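Local coordinates for S-layer domain-containing protein (Ruminiclostridium thermocellum ATCC 27405, PDB 4QVS), which is of unknown function but carries a concanavalin A-like lectin/glucanase domain, a beta-sandwich fold that in many relatives binds carbohydrate, at the interface of chains A and B. Residues are numbered along the deposited sequence; one frame, centred on the assembly and turned at random. Chains: chain A/B, S-layer domain-containing protein.

Contact 1: the interface of chains A and B. Residues chain A 142-145, 207-211; chain B 69-72.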
loop_
_atom_site.group_PDB
_atom_site.type_symbol
_atom_site.label_atom_id
_atom_site.label_comp_id
_atom_site.label_asym_id
_atom_site.label_seq_id
_atom_site.Cartn_x
_atom_site.Cartn_y
_atom_site.Cartn_z
ATOM N N THR A 142 -2.769 6.319 15.653
ATOM C CA THR A 142 -2.333 6.371 17.065
ATOM C C THR A 142 -1.231 7.426 17.212
ATOM O O THR A 142 -0.353 7.544 16.334
ATOM C CB THR A 142 -1.737 5.020 17.598
ATOM O OG1 THR A 142 -0.517 4.716 16.910
ATOM C CG2 THR A 142 -2.679 3.903 17.384
ATOM N N LEU A 143 -1.283 8.219 18.287
ATOM C CA LEU A 143 -0.216 9.193 18.584
ATOM C C LEU A 143 0.340 8.825 19.952
ATOM O O LEU A 143 -0.408 8.736 20.928
ATOM C CB LEU A 143 -0.706 10.644 18.571
ATOM C CG LEU A 143 0.375 11.721 18.817
ATOM C CD1 LEU A 143 1.301 11.870 17.616
ATOM C CD2 LEU A 143 -0.231 13.081 19.165
ATOM N N SER A 144 1.643 8.570 19.998
ATOM C CA SER A 144 2.339 8.195 21.225
ATOM C C SER A 144 3.606 9.009 21.319
ATOM O O SER A 144 4.626 8.661 20.716
ATOM C CB SER A 144 2.685 6.715 21.203
ATOM O OG SER A 144 3.662 6.433 22.176
ATOM N N GLY A 145 3.555 10.079 22.101
ATOM C CA GLY A 145 4.694 10.962 22.208
ATOM C C GLY A 145 4.848 11.520 20.821
ATOM O O GLY A 145 3.852 11.835 20.191
ATOM N N PHE A 207 -9.874 7.056 21.748
ATOM C CA PHE A 207 -9.240 6.700 23.002
ATOM C C PHE A 207 -8.252 7.794 23.380
ATOM O O PHE A 207 -7.623 8.388 22.498
ATOM C CB PHE A 207 -8.441 5.408 22.811
ATOM C CG PHE A 207 -9.255 4.237 22.317
ATOM C CD1 PHE A 207 -9.488 4.046 20.952
ATOM C CD2 PHE A 207 -9.731 3.278 23.213
ATOM C CE1 PHE A 207 -10.199 2.926 20.482
ATOM C CE2 PHE A 207 -10.446 2.165 22.751
ATOM C CZ PHE A 207 -10.687 2.001 21.388
ATOM N N ASP A 208 -8.070 8.017 24.679
ATOM C CA ASP A 208 -7.143 9.046 25.176
ATOM C C ASP A 208 -5.722 8.500 25.461
ATOM O O ASP A 208 -5.004 9.002 26.322
ATOM C CB ASP A 208 -7.726 9.732 26.411
ATOM C CG ASP A 208 -7.911 8.793 27.569
ATOM O OD1 ASP A 208 -7.684 7.569 27.398
ATOM O OD2 ASP A 208 -8.302 9.286 28.649
ATOM N N ARG A 209 -5.345 7.459 24.733
ATOM C CA ARG A 209 -4.018 6.888 24.793
ATOM C C ARG A 209 -3.794 6.215 23.453
ATOM O O ARG A 209 -4.726 6.061 22.650
ATOM C CB ARG A 209 -3.917 5.852 25.905
ATOM C CG ARG A 209 -4.767 4.610 25.637
ATOM C CD ARG A 209 -4.933 3.746 26.871
ATOM N NE ARG A 209 -5.638 2.497 26.585
ATOM C CZ ARG A 209 -5.079 1.427 26.001
ATOM N NH1 ARG A 209 -3.802 1.449 25.600
ATOM N NH2 ARG A 209 -5.807 0.327 25.789
ATOM N N ALA A 210 -2.566 5.760 23.243
ATOM C CA ALA A 210 -2.200 5.112 22.009
ATOM C C ALA A 210 -2.275 3.586 22.189
ATOM O O ALA A 210 -1.537 3.011 22.973
ATOM C CB ALA A 210 -0.805 5.549 21.621
ATOM N N LEU A 211 -3.200 2.929 21.506
ATOM C CA LEU A 211 -3.281 1.484 21.618
ATOM C C LEU A 211 -2.043 0.852 20.961
ATOM O O LEU A 211 -1.408 1.476 20.103
ATOM C CB LEU A 211 -4.546 0.943 20.976
ATOM C CG LEU A 211 -5.805 0.936 21.838
ATOM C CD1 LEU A 211 -6.251 2.337 22.293
ATOM C CD2 LEU A 211 -6.918 0.297 21.037
ATOM N N TYR B 69 -3.209 14.102 25.277
ATOM C CA TYR B 69 -1.873 14.225 24.770
ATOM C C TYR B 69 -1.681 13.075 23.753
ATOM O O TYR B 69 -1.438 13.315 22.576
ATOM C CB TYR B 69 -0.819 14.239 25.876
ATOM C CG TYR B 69 0.554 14.421 25.280
ATOM C CD1 TYR B 69 0.971 15.664 24.806
ATOM C CD2 TYR B 69 1.418 13.335 25.128
ATOM C CE1 TYR B 69 2.220 15.822 24.216
ATOM C CE2 TYR B 69 2.669 13.483 24.548
ATOM C CZ TYR B 69 3.065 14.725 24.094
ATOM O OH TYR B 69 4.307 14.863 23.521
ATOM N N ASN B 70 -1.815 11.835 24.205
ATOM C CA ASN B 70 -1.716 10.670 23.316
ATOM C C ASN B 70 -3.111 10.192 23.028
ATOM O O ASN B 70 -4.014 10.417 23.845
ATOM C CB ASN B 70 -0.898 9.571 23.961
ATOM C CG ASN B 70 0.581 9.903 24.017
ATOM O OD1 ASN B 70 1.067 10.847 23.389
ATOM N ND2 ASN B 70 1.312 9.103 24.753
ATOM N N PHE B 71 -3.319 9.572 21.865
ATOM C CA PHE B 71 -4.666 9.127 21.517
ATOM C C PHE B 71 -4.717 8.101 20.391
ATOM O O PHE B 71 -3.723 7.820 19.726
ATOM C CB PHE B 71 -5.506 10.347 21.076
ATOM C CG PHE B 71 -5.024 10.963 19.794
ATOM C CD1 PHE B 71 -5.398 10.420 18.556
ATOM C CD2 PHE B 71 -4.157 12.049 19.814
ATOM C CE1 PHE B 71 -4.932 10.957 17.371
ATOM C CE2 PHE B 71 -3.680 12.583 18.626
ATOM C CZ PHE B 71 -4.068 12.035 17.409
ATOM N N THR B 72 -5.918 7.553 20.202
ATOM C CA THR B 72 -6.233 6.691 19.091
ATOM C C THR B 72 -7.590 7.031 18.495
ATOM O O THR B 72 -8.547 7.310 19.202
ATOM C CB THR B 72 -6.238 5.178 19.501
ATOM O OG1 THR B 72 -5.007 4.837 20.123
ATOM C CG2 THR B 72 -6.437 4.309 18.301
#
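Two phenyl rings each offer one face to a leucine here. A:Leu143 sets its CB above the B:Phe71 ring, 3.9 Å from the ring centroid and shifted toward the rim, while its methyl CD2 lies 3.5 Å from B:Phe71 CE2. The two side chains cross obliquely; A:Leu143 holds CG anti to its backbone N (chi1 -178°), whereas B:Phe71 CG takes the crowded position between N and carbonyl carbon (chi1 66°). Over one face of the A:Phe207 ring, toward its rim, lies A:Leu211 CD1 of the same chain, and ring atom CD1 meets B:Thr72 CB at 3.7 Å.

The frame is an antiparallel sheet in which B:Phe71 and B:Thr72, starting strand 71-79, slot between strands 137-144 and 200-207 of chain A. A:Leu143 N hydrogen-bonds to B:Phe71 O in the carbonyl plane (2.9 Å), and A:Phe207 and B:Thr72 exchange backbone hydrogen bonds. Just before that strand, the side-chain carbonyl OD1 of B:Asn70 accepts a hydrogen bond from A:Gly145 N, which follows strand 137-144, at 2.9 Å along a nearly straight N-H, but from above the carbonyl plane.

B:Thr72 uses its hydroxyl twice: OG1 gives its hydrogen to an in-plane lone pair of A:Arg209 O (2.8 Å) and accepts from A:Leu211 N (3.0 Å).

Contact 2: the interface of chains A and B. Residues chain A 98-100, 114-116; chain B 165, 167-168.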
loop_
_atom_site.group_PDB
_atom_site.type_symbol
_atom_site.label_atom_id
_atom_site.label_comp_id
_atom_site.label_asym_id
_atom_site.label_seq_id
_atom_site.Cartn_x
_atom_site.Cartn_y
_atom_site.Cartn_z
ATOM N N LYS A 98 14.723 -24.365 -3.874
ATOM C CA LYS A 98 15.788 -23.408 -3.691
ATOM C C LYS A 98 15.562 -22.335 -4.756
ATOM O O LYS A 98 15.858 -22.536 -5.945
ATOM C CB LYS A 98 17.149 -24.056 -3.890
ATOM C CG LYS A 98 17.639 -24.900 -2.721
ATOM C CD LYS A 98 19.127 -25.231 -2.898
ATOM C CE LYS A 98 19.684 -26.098 -1.785
ATOM N NZ LYS A 98 19.084 -27.457 -1.764
ATOM N N TYR A 99 15.031 -21.197 -4.338
ATOM C CA TYR A 99 14.659 -20.183 -5.313
ATOM C C TYR A 99 14.345 -18.853 -4.656
ATOM O O TYR A 99 14.253 -18.787 -3.429
ATOM C CB TYR A 99 13.383 -20.635 -6.057
ATOM C CG TYR A 99 12.112 -20.844 -5.203
ATOM C CD1 TYR A 99 11.237 -19.776 -4.912
ATOM C CD2 TYR A 99 11.759 -22.109 -4.745
ATOM C CE1 TYR A 99 10.090 -19.971 -4.157
ATOM C CE2 TYR A 99 10.623 -22.328 -4.004
ATOM C CZ TYR A 99 9.786 -21.256 -3.712
ATOM O OH TYR A 99 8.663 -21.501 -2.990
HETATM N N MSE A 100 14.183 -17.821 -5.496
HETATM C CA MSE A 100 13.710 -16.514 -5.032
HETATM C C MSE A 100 12.766 -16.089 -6.121
HETATM O O MSE A 100 13.023 -16.301 -7.297
HETATM C CB MSE A 100 14.817 -15.587 -4.562
HETATM C CG MSE A 100 15.488 -14.842 -5.694
HETATM SE SE MSE A 100 17.230 -14.192 -5.068
HETATM C CE MSE A 100 17.280 -13.320 -6.774
HETATM N N MSE A 114 12.292 -15.783 -0.660
HETATM C CA MSE A 114 13.541 -16.509 -0.847
HETATM C C MSE A 114 13.379 -17.709 0.008
HETATM O O MSE A 114 12.857 -17.595 1.138
HETATM C CB MSE A 114 14.768 -15.805 -0.280
HETATM C CG MSE A 114 14.968 -14.391 -0.850
HETATM SE SE MSE A 114 16.819 -13.763 -0.681
HETATM C CE MSE A 114 17.746 -15.247 -1.572
ATOM N N THR A 115 13.797 -18.868 -0.511
ATOM C CA THR A 115 13.737 -20.092 0.260
ATOM C C THR A 115 14.809 -21.060 -0.182
ATOM O O THR A 115 15.309 -21.075 -1.332
ATOM C CB THR A 115 12.377 -20.820 0.184
ATOM O OG1 THR A 115 12.339 -21.902 1.114
ATOM C CG2 THR A 115 12.132 -21.386 -1.158
ATOM N N GLN A 116 15.151 -21.854 0.805
ATOM C CA GLN A 116 16.097 -22.907 0.702
ATOM C C GLN A 116 15.364 -24.211 1.118
ATOM O O GLN A 116 15.948 -25.268 1.056
ATOM C CB GLN A 116 17.253 -22.577 1.649
ATOM C CG GLN A 116 18.584 -23.204 1.282
ATOM C CD GLN A 116 19.726 -22.726 2.171
ATOM O OE1 GLN A 116 20.645 -22.038 1.703
ATOM N NE2 GLN A 116 19.655 -23.054 3.462
ATOM N N LEU B 165 19.658 -16.142 3.994
ATOM C CA LEU B 165 19.746 -17.087 2.873
ATOM C C LEU B 165 20.579 -16.576 1.694
ATOM O O LEU B 165 20.627 -15.378 1.431
ATOM C CB LEU B 165 18.348 -17.447 2.368
ATOM C CG LEU B 165 17.460 -18.263 3.297
ATOM C CD1 LEU B 165 16.105 -18.483 2.643
ATOM C CD2 LEU B 165 18.117 -19.594 3.641
ATOM N N PRO B 167 20.537 -19.336 -1.253
ATOM C CA PRO B 167 19.836 -20.490 -1.838
ATOM C C PRO B 167 20.444 -20.958 -3.169
ATOM O O PRO B 167 20.717 -22.137 -3.351
ATOM C CB PRO B 167 18.396 -19.977 -2.036
ATOM C CG PRO B 167 18.456 -18.487 -1.940
ATOM C CD PRO B 167 19.831 -18.062 -1.488
ATOM N N LEU B 168 20.623 -20.017 -4.091
ATOM C CA LEU B 168 21.201 -20.267 -5.411
ATOM C C LEU B 168 22.690 -20.045 -5.343
ATOM O O LEU B 168 23.443 -20.746 -6.001
ATOM C CB LEU B 168 20.649 -19.266 -6.439
ATOM C CG LEU B 168 19.169 -19.229 -6.866
ATOM C CD1 LEU B 168 18.180 -19.431 -5.731
ATOM C CD2 LEU B 168 18.882 -17.913 -7.574
#
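A:Tyr99, A:Met114 and A:Thr115 run with extended strand backbones, whereas B:Leu168 has a helix-like turn of the backbone (phi -92°, psi -37°) in a loop; this loop presses on strands of chain A. In this patch the meeting is apolar, without polar pairing between the chains.

B:Pro167 is the wedge. Its CG meets the terminal methyl CE of the selenomethionine A:Met114 at 3.3 Å, tighter than usual carbon contact, and the two side chains cross at about a right angle. A bend at the last torsion of A:Met114 (chi3 55°) turns that methyl toward the proline. The CB of B:Pro167 also lies 3.4 Å from the carbonyl A:Thr115 O.

B:Leu165 forks on the adjoining side. Its CD1 comes to 3.7 Å from A:Thr115 CA, while the other branch, CD2, rests at 3.7 Å against A:Gln116 CB and also touches the side-chain amide. B:Leu168 presents methyl CD1, 3.6 Å from A:Tyr99 CA, so it packs on the main chain rather than the phenol ring. That ring instead receives A:Thr115 CG2 over one face, toward its rim, inside chain A.

The patch thus lies where loop residues 165-168 of one chain lean on strands 99-104 and 110-115 and A:Gln116 just after the second.

Contact 3: the interface of chains A and B. Residues chain A 136-137, 200-202; chain B 44, 48-49, 75-78.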
loop_
_atom_site.group_PDB
_atom_site.type_symbol
_atom_site.label_atom_id
_atom_site.label_comp_id
_atom_site.label_asym_id
_atom_site.label_seq_id
_atom_site.Cartn_x
_atom_site.Cartn_y
_atom_site.Cartn_z
ATOM N N TRP A 136 -14.925 -3.168 2.910
ATOM C CA TRP A 136 -14.813 -2.772 4.330
ATOM C C TRP A 136 -13.418 -2.990 4.888
ATOM O O TRP A 136 -12.897 -4.088 4.806
ATOM C CB TRP A 136 -15.791 -3.585 5.213
ATOM C CG TRP A 136 -17.205 -3.089 5.222
ATOM C CD1 TRP A 136 -18.284 -3.647 4.601
ATOM C CD2 TRP A 136 -17.684 -1.916 5.889
ATOM N NE1 TRP A 136 -19.414 -2.897 4.855
ATOM C CE2 TRP A 136 -19.068 -1.830 5.648
ATOM C CE3 TRP A 136 -17.078 -0.947 6.683
ATOM C CZ2 TRP A 136 -19.864 -0.793 6.174
ATOM C CZ3 TRP A 136 -17.872 0.086 7.209
ATOM C CH2 TRP A 136 -19.244 0.144 6.952
ATOM N N LYS A 137 -12.800 -1.964 5.452
ATOM C CA LYS A 137 -11.491 -2.142 6.088
ATOM C C LYS A 137 -11.470 -1.385 7.425
ATOM O O LYS A 137 -12.271 -0.485 7.623
ATOM C CB LYS A 137 -10.358 -1.681 5.153
ATOM C CG LYS A 137 -10.050 -2.645 3.997
ATOM C CD LYS A 137 -8.748 -2.276 3.281
ATOM C CE LYS A 137 -8.168 -3.428 2.441
ATOM N NZ LYS A 137 -9.023 -3.675 1.262
HETATM N N MSE A 200 -19.138 4.169 3.559
HETATM C CA MSE A 200 -19.792 3.791 4.792
HETATM C C MSE A 200 -18.798 3.829 5.915
HETATM O O MSE A 200 -17.579 3.729 5.684
HETATM C CB MSE A 200 -20.432 2.415 4.647
HETATM C CG MSE A 200 -21.516 2.351 3.569
HETATM SE SE MSE A 200 -22.274 0.533 3.691
HETATM C CE MSE A 200 -24.162 0.796 4.051
ATOM N N ILE A 201 -19.302 4.016 7.144
ATOM C CA ILE A 201 -18.459 4.111 8.345
ATOM C C ILE A 201 -19.155 3.426 9.485
ATOM O O ILE A 201 -20.366 3.549 9.609
ATOM C CB ILE A 201 -18.266 5.581 8.801
ATOM C CG1 ILE A 201 -17.486 6.372 7.748
ATOM C CG2 ILE A 201 -17.549 5.651 10.170
ATOM C CD1 ILE A 201 -15.992 6.163 7.748
ATOM N N ASP A 202 -18.397 2.759 10.352
ATOM C CA ASP A 202 -19.018 2.088 11.500
ATOM C C ASP A 202 -18.021 2.076 12.643
ATOM O O ASP A 202 -16.832 2.217 12.434
ATOM C CB ASP A 202 -19.452 0.659 11.112
ATOM C CG ASP A 202 -20.675 0.138 11.907
ATOM O OD1 ASP A 202 -20.984 0.600 13.033
ATOM O OD2 ASP A 202 -21.353 -0.781 11.389
ATOM N N LEU B 44 -21.579 -3.231 8.395
ATOM C CA LEU B 44 -20.654 -4.198 9.001
ATOM C C LEU B 44 -21.175 -4.786 10.321
ATOM O O LEU B 44 -21.283 -6.007 10.435
ATOM C CB LEU B 44 -19.277 -3.573 9.230
ATOM C CG LEU B 44 -18.194 -4.561 9.658
ATOM C CD1 LEU B 44 -17.646 -5.334 8.465
ATOM C CD2 LEU B 44 -17.079 -3.819 10.348
ATOM N N SER B 48 -24.787 0.881 9.824
ATOM C CA SER B 48 -23.652 1.728 9.501
ATOM C C SER B 48 -24.119 3.012 8.779
ATOM O O SER B 48 -25.138 3.033 8.081
ATOM C CB SER B 48 -22.709 0.952 8.542
ATOM O OG SER B 48 -22.407 -0.364 9.014
ATOM N N VAL B 49 -23.363 4.092 8.954
ATOM C CA VAL B 49 -23.635 5.343 8.229
ATOM C C VAL B 49 -23.283 5.174 6.757
ATOM O O VAL B 49 -22.235 4.621 6.446
ATOM C CB VAL B 49 -22.767 6.499 8.797
ATOM C CG1 VAL B 49 -22.649 7.665 7.832
ATOM C CG2 VAL B 49 -23.317 6.941 10.131
ATOM N N PHE B 75 -11.746 3.244 13.331
ATOM C CA PHE B 75 -13.050 2.989 12.821
ATOM C C PHE B 75 -12.974 2.049 11.656
ATOM O O PHE B 75 -11.936 1.845 11.069
ATOM C CB PHE B 75 -13.640 4.304 12.320
ATOM C CG PHE B 75 -12.746 4.996 11.333
ATOM C CD1 PHE B 75 -11.680 5.773 11.773
ATOM C CD2 PHE B 75 -12.924 4.810 9.965
ATOM C CE1 PHE B 75 -10.834 6.384 10.869
ATOM C CE2 PHE B 75 -12.071 5.406 9.058
ATOM C CZ PHE B 75 -11.028 6.186 9.509
ATOM N N TRP B 76 -14.132 1.568 11.267
ATOM C CA TRP B 76 -14.249 0.775 10.062
ATOM C C TRP B 76 -14.765 1.673 8.964
ATOM O O TRP B 76 -15.652 2.496 9.219
ATOM C CB TRP B 76 -15.291 -0.307 10.275
ATOM C CG TRP B 76 -14.794 -1.457 11.002
ATOM C CD1 TRP B 76 -14.870 -1.708 12.343
ATOM C CD2 TRP B 76 -14.155 -2.607 10.398
ATOM N NE1 TRP B 76 -14.290 -2.961 12.617
ATOM C CE2 TRP B 76 -13.849 -3.518 11.439
ATOM C CE3 TRP B 76 -13.806 -2.932 9.085
ATOM C CZ2 TRP B 76 -13.195 -4.764 11.197
ATOM C CZ3 TRP B 76 -13.147 -4.182 8.836
ATOM C CH2 TRP B 76 -12.860 -5.072 9.896
ATOM N N VAL B 77 -14.267 1.473 7.752
ATOM C CA VAL B 77 -14.728 2.194 6.604
ATOM C C VAL B 77 -14.842 1.380 5.317
ATOM O O VAL B 77 -14.034 0.494 5.091
ATOM C CB VAL B 77 -13.802 3.402 6.326
ATOM C CG1 VAL B 77 -12.331 3.023 6.362
ATOM C CG2 VAL B 77 -14.165 4.052 5.003
ATOM N N ARG B 78 -15.858 1.681 4.496
ATOM C CA ARG B 78 -16.000 1.101 3.154
ATOM C C ARG B 78 -15.998 2.259 2.146
ATOM O O ARG B 78 -17.000 2.950 1.971
ATOM C CB ARG B 78 -17.272 0.271 2.985
ATOM C CG ARG B 78 -17.283 -0.548 1.684
ATOM C CD ARG B 78 -18.518 -1.440 1.542
ATOM N NE ARG B 78 -19.746 -0.664 1.369
ATOM C CZ ARG B 78 -20.253 -0.257 0.205
ATOM N NH1 ARG B 78 -19.640 -0.536 -0.935
ATOM N NH2 ARG B 78 -21.373 0.467 0.178
#
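In this concanavalin A-like beta-sandwich, strand 71-79 of chain B is inserted between A:Lys137, at the start of strand 137-144, and strand 200-207, antiparallel to both. A:Lys137 N and B:Val77 O form a hydrogen bond of 2.8 Å, and the return hydrogen bond from B:Val77 N runs nearly along the C=O axis of A:Lys137. Opposite, A:Met200 and B:Arg78 exchange backbone hydrogen bonds, as do A:Asp202 and B:Trp76. The backbone of A:Ile201 turns to strand 47-52 and pairs with B:Val49 through hydrogen bonds, its N 3.1 Å from B:Val49 O, while its CD1 packs on B:Val77 CB.

The indole of A:Trp136, its CG anti to the carbonyl carbon and beside the backbone N (chi1 -81°), is clasped on both faces. B:Leu44 CB sits over one, 4.0 Å from the six-membered ring centroid; B:Arg78 CB sits over the opposite face, 3.8 Å from that centroid. The arginine, CG anti to its N (chi1 -169°), bends at chi3 (67°), and the selenium of A:Met200 lies in plane at the guanidinium edge, 3.6 Å from NE of B:Arg78.

B:Ser48 OG donates to A:Asp202 OD2 at 2.6 Å, from above the carboxylate plane. Further out, a weak hydrogen bond from B:Leu44 N to that same hydroxyl may help steady it.

Contacts 1 and 3 lie about 21 Å apart between the centres of their C-alpha atoms and share elements: strand 71-79 of chain B threads between strands 137-144 and 200-207 of chain A in both. Contact 2, whose C-alpha centre lies about 41 Å from those of contacts 1 and 3, shares none of these, joining strands 99-104 and 110-115 of chain A to a loop of chain B. Two-fold symmetry repeats every contact with the chains exchanged. Continuous sheets built from both chains suggest a strand-exchanged dimer in which each sandwich is completed by its partner, although the structure alone does not show whether this intertwining occurs in the full-length protein.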